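Local coordinates for fatty Acyl-Adenylate Ligase (Escherichia coli, PDB 3PBK), which belongs to the ANL superfamily of AMP-binding enzymes and binds 5'-O-[(S)-(dodecanoyloxy)(hydroxy)phosphoryl]adenosine, at residues Arg191-Asn203 against Pro418-Gln431. Sequence-based numbering, arbitrary orientation.
Sequences RGVIITHREVMAN and PSLMSGYFGDQVSQ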
# COMPACT_ATOMS: atom_id res chain seq x y z
N ARG A 191 -12.65 -6.54 -6.10
CA ARG A 191 -13.44 -5.59 -5.33
C ARG A 191 -12.96 -4.17 -5.59
O ARG A 191 -11.76 -3.91 -5.61
CB ARG A 191 -13.36 -5.89 -3.84
CG ARG A 191 -14.24 -7.04 -3.40
CD ARG A 191 -14.19 -7.20 -1.89
NE ARG A 191 -12.81 -7.17 -1.41
CZ ARG A 191 -12.46 -7.37 -0.14
NH1 ARG A 191 -13.39 -7.60 0.78
NH2 ARG A 191 -11.17 -7.33 0.22
N GLY A 192 -13.89 -3.25 -5.79
CA GLY A 192 -13.53 -1.87 -6.05
C GLY A 192 -13.93 -0.93 -4.93
O GLY A 192 -15.12 -0.76 -4.66
N VAL A 193 -12.95 -0.30 -4.28
CA VAL A 193 -13.24 0.66 -3.22
C VAL A 193 -13.73 1.94 -3.89
O VAL A 193 -13.05 2.49 -4.74
CB VAL A 193 -11.99 0.94 -2.33
CG1 VAL A 193 -12.29 1.98 -1.29
CG2 VAL A 193 -11.52 -0.33 -1.65
N ILE A 194 -14.93 2.39 -3.54
CA ILE A 194 -15.44 3.67 -4.06
C ILE A 194 -14.95 4.80 -3.19
O ILE A 194 -15.13 4.79 -1.97
CB ILE A 194 -16.98 3.74 -4.09
CG1 ILE A 194 -17.55 2.75 -5.10
CG2 ILE A 194 -17.44 5.16 -4.42
CD1 ILE A 194 -19.01 2.49 -4.93
N ILE A 195 -14.31 5.78 -3.80
CA ILE A 195 -13.83 6.92 -3.05
C ILE A 195 -14.48 8.18 -3.61
O ILE A 195 -14.25 8.53 -4.77
CB ILE A 195 -12.27 6.99 -3.09
CG1 ILE A 195 -11.66 5.79 -2.37
CG2 ILE A 195 -11.76 8.26 -2.45
CD1 ILE A 195 -12.13 5.62 -0.93
N THR A 196 -15.30 8.85 -2.81
CA THR A 196 -15.90 10.12 -3.25
C THR A 196 -14.93 11.27 -3.04
O THR A 196 -13.92 11.12 -2.35
CB THR A 196 -17.24 10.44 -2.52
OG1 THR A 196 -17.00 10.87 -1.16
CG2 THR A 196 -18.16 9.22 -2.52
N HIS A 197 -15.21 12.41 -3.64
CA HIS A 197 -14.36 13.56 -3.38
C HIS A 197 -14.29 13.87 -1.90
O HIS A 197 -13.22 14.15 -1.37
CB HIS A 197 -14.85 14.78 -4.15
CG HIS A 197 -14.48 14.77 -5.59
ND1 HIS A 197 -13.24 15.18 -6.04
CD2 HIS A 197 -15.18 14.41 -6.69
CE1 HIS A 197 -13.19 15.06 -7.35
NE2 HIS A 197 -14.36 14.60 -7.77
N ARG A 198 -15.43 13.81 -1.22
CA ARG A 198 -15.49 14.16 0.20
C ARG A 198 -14.59 13.26 1.03
O ARG A 198 -13.88 13.73 1.92
CB ARG A 198 -16.91 14.07 0.75
CG ARG A 198 -16.98 14.52 2.20
CD ARG A 198 -18.26 14.07 2.85
NE ARG A 198 -18.10 12.81 3.58
CZ ARG A 198 -18.60 11.64 3.19
NH1 ARG A 198 -19.30 11.53 2.05
NH2 ARG A 198 -18.39 10.56 3.94
N GLU A 199 -14.62 11.97 0.71
CA GLU A 199 -13.84 10.99 1.45
C GLU A 199 -12.34 11.17 1.22
O GLU A 199 -11.57 11.25 2.18
CB GLU A 199 -14.31 9.59 1.08
CG GLU A 199 -15.73 9.32 1.57
CD GLU A 199 -16.48 8.26 0.77
OE1 GLU A 199 -15.84 7.51 0.00
OE2 GLU A 199 -17.72 8.18 0.93
N VAL A 200 -11.91 11.24 -0.03
CA VAL A 200 -10.48 11.39 -0.28
C VAL A 200 -9.98 12.72 0.29
O VAL A 200 -8.82 12.83 0.68
CB VAL A 200 -10.13 11.27 -1.79
CG1 VAL A 200 -10.41 12.56 -2.50
CG2 VAL A 200 -8.66 10.89 -1.96
N MSE A 201 -10.86 13.72 0.36
CA MSE A 201 -10.46 15.00 0.92
C MSE A 201 -10.36 14.93 2.44
O MSE A 201 -9.43 15.47 3.03
CB MSE A 201 -11.40 16.11 0.48
CG MSE A 201 -11.22 16.50 -0.97
SE MSE A 201 -9.35 16.74 -1.58
CE MSE A 201 -8.76 18.11 -0.29
N ALA A 202 -11.32 14.25 3.07
CA ALA A 202 -11.30 14.06 4.52
C ALA A 202 -9.98 13.44 4.94
O ALA A 202 -9.37 13.86 5.93
CB ALA A 202 -12.47 13.18 5.00
N ASN A 203 -9.54 12.45 4.16
CA ASN A 203 -8.31 11.76 4.49
C ASN A 203 -7.09 12.62 4.18
O ASN A 203 -6.19 12.73 5.01
CB ASN A 203 -8.21 10.41 3.79
CG ASN A 203 -7.33 9.43 4.56
OD1 ASN A 203 -7.61 9.13 5.71
ND2 ASN A 203 -6.28 8.93 3.93
N PRO A 418 -15.10 10.40 8.30
CA PRO A 418 -15.28 10.99 6.97
C PRO A 418 -14.50 10.28 5.87
O PRO A 418 -14.97 10.23 4.73
CB PRO A 418 -14.73 12.40 7.14
CG PRO A 418 -14.78 12.65 8.59
CD PRO A 418 -14.49 11.35 9.24
N SER A 419 -13.32 9.76 6.19
CA SER A 419 -12.47 9.10 5.21
C SER A 419 -13.06 7.78 4.73
O SER A 419 -12.77 7.34 3.63
CB SER A 419 -11.09 8.86 5.79
OG SER A 419 -10.45 10.09 6.08
N LEU A 420 -13.89 7.15 5.56
CA LEU A 420 -14.45 5.85 5.24
C LEU A 420 -15.04 5.83 3.83
O LEU A 420 -15.69 6.79 3.42
CB LEU A 420 -15.53 5.48 6.24
CG LEU A 420 -15.62 4.03 6.68
CD1 LEU A 420 -17.05 3.68 7.02
CD2 LEU A 420 -15.11 3.12 5.60
N MSE A 421 -14.84 4.72 3.12
CA MSE A 421 -15.36 4.56 1.77
C MSE A 421 -16.87 4.53 1.79
O MSE A 421 -17.49 4.63 2.85
CB MSE A 421 -14.85 3.27 1.17
CG MSE A 421 -15.41 2.05 1.85
SE MSE A 421 -14.97 0.39 0.92
CE MSE A 421 -15.85 -0.87 2.13
N SER A 422 -17.46 4.37 0.61
CA SER A 422 -18.91 4.30 0.50
C SER A 422 -19.32 2.84 0.44
O SER A 422 -20.46 2.49 0.77
CB SER A 422 -19.38 5.05 -0.73
OG SER A 422 -18.93 6.40 -0.70
N GLY A 423 -18.37 2.01 0.04
CA GLY A 423 -18.56 0.59 -0.12
C GLY A 423 -17.83 0.11 -1.36
O GLY A 423 -17.17 0.90 -2.04
N TYR A 424 -17.94 -1.17 -1.65
CA TYR A 424 -17.33 -1.73 -2.85
C TYR A 424 -18.24 -1.50 -4.03
O TYR A 424 -19.44 -1.72 -3.94
CB TYR A 424 -17.02 -3.23 -2.70
CG TYR A 424 -15.98 -3.53 -1.65
CD1 TYR A 424 -14.67 -3.10 -1.80
CD2 TYR A 424 -16.31 -4.23 -0.50
CE1 TYR A 424 -13.72 -3.36 -0.83
CE2 TYR A 424 -15.37 -4.50 0.48
CZ TYR A 424 -14.08 -4.06 0.31
OH TYR A 424 -13.15 -4.33 1.27
N PHE A 425 -17.66 -1.07 -5.14
CA PHE A 425 -18.40 -0.72 -6.34
C PHE A 425 -19.29 -1.85 -6.84
O PHE A 425 -18.80 -2.91 -7.22
CB PHE A 425 -17.45 -0.29 -7.44
CG PHE A 425 -18.13 0.19 -8.67
CD1 PHE A 425 -18.61 1.49 -8.75
CD2 PHE A 425 -18.31 -0.66 -9.74
CE1 PHE A 425 -19.25 1.94 -9.87
CE2 PHE A 425 -18.95 -0.21 -10.88
CZ PHE A 425 -19.42 1.09 -10.94
N GLY A 426 -20.60 -1.62 -6.85
CA GLY A 426 -21.53 -2.64 -7.29
C GLY A 426 -22.08 -3.47 -6.14
O GLY A 426 -23.20 -3.99 -6.22
N ASP A 427 -21.30 -3.60 -5.08
CA ASP A 427 -21.72 -4.33 -3.89
C ASP A 427 -22.78 -3.55 -3.12
O ASP A 427 -22.46 -2.54 -2.50
CB ASP A 427 -20.53 -4.59 -2.96
CG ASP A 427 -20.87 -5.55 -1.85
OD1 ASP A 427 -22.07 -5.62 -1.49
OD2 ASP A 427 -19.95 -6.24 -1.34
N GLN A 428 -24.03 -4.01 -3.15
CA GLN A 428 -25.11 -3.34 -2.41
C GLN A 428 -24.98 -3.58 -0.90
O GLN A 428 -25.11 -2.64 -0.10
CB GLN A 428 -26.50 -3.76 -2.93
CG GLN A 428 -27.68 -3.00 -2.30
CD GLN A 428 -27.91 -1.58 -2.87
OE1 GLN A 428 -27.82 -1.36 -4.09
NE2 GLN A 428 -28.21 -0.63 -1.99
N VAL A 429 -24.72 -4.83 -0.51
CA VAL A 429 -24.52 -5.19 0.90
C VAL A 429 -23.51 -4.28 1.59
O VAL A 429 -23.77 -3.73 2.66
CB VAL A 429 -23.95 -6.60 1.03
CG1 VAL A 429 -23.91 -7.00 2.50
CG2 VAL A 429 -24.74 -7.58 0.18
N SER A 430 -22.33 -4.17 0.97
CA SER A 430 -21.23 -3.35 1.45
C SER A 430 -21.61 -1.88 1.68
O SER A 430 -21.25 -1.27 2.69
CB SER A 430 -20.07 -3.45 0.47
OG SER A 430 -19.11 -2.42 0.68
N GLN A 431 -22.33 -1.30 0.72
CA GLN A 431 -22.75 0.08 0.83
C GLN A 431 -23.84 0.19 1.90
O GLN A 431 -23.86 1.14 2.70
CB GLN A 431 -23.22 0.61 -0.53
CG GLN A 431 -22.17 0.49 -1.64
CD GLN A 431 -22.55 1.21 -2.94
OE1 GLN A 431 -22.77 2.42 -2.96
NE2 GLN A 431 -22.59 0.46 -4.04
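V193 reaches across to M421 and Y424, and I194 to F425, at the apolar centre of this contact, in which strand 193-196, the antiparallel partner of strand 177-181 in this AMP-binding (ANL) family protein, meets segment 418-431 through a single beta bridge between V193 and Y424. The branched V193 sends CG1 to CB and SE of selenomethionine M421, while CG2 rests 3.8 Å from Y424 CE1. On the other side of the strand I194 lays CG1 and CD1 along F425, CG1 lying 3.8 Å from F425 CB. The backbone clamps this core: F425 N donates to G192 O, and I194 N to G423 O. Glycine suits position 423 because at its phi of 140° a side chain would collide with the carbonyl O of S422.

At one end the aliphatic part of R191 covers the Y424 ring, CD standing 3.7 Å from its centroid in a CH-pi contact. A bend at chi3 (-47°) then lays the guanidinium over the hydroxyl, only 20° from parallel with the ring; the polar ends bond outward, R191 NH2 to S184 O and Y424 OH to E340. At the other end the single methyl of A202 packs against P418 CB. Between them T196, N-cap of the helix beginning at H197, forms a capping box with E199: E199 N donates to T196 OG1, T196 N meets OE1 from above the carboxylate plane, and S422 OG donates to the syn lone pair of E199 OE2 at 2.7 Å.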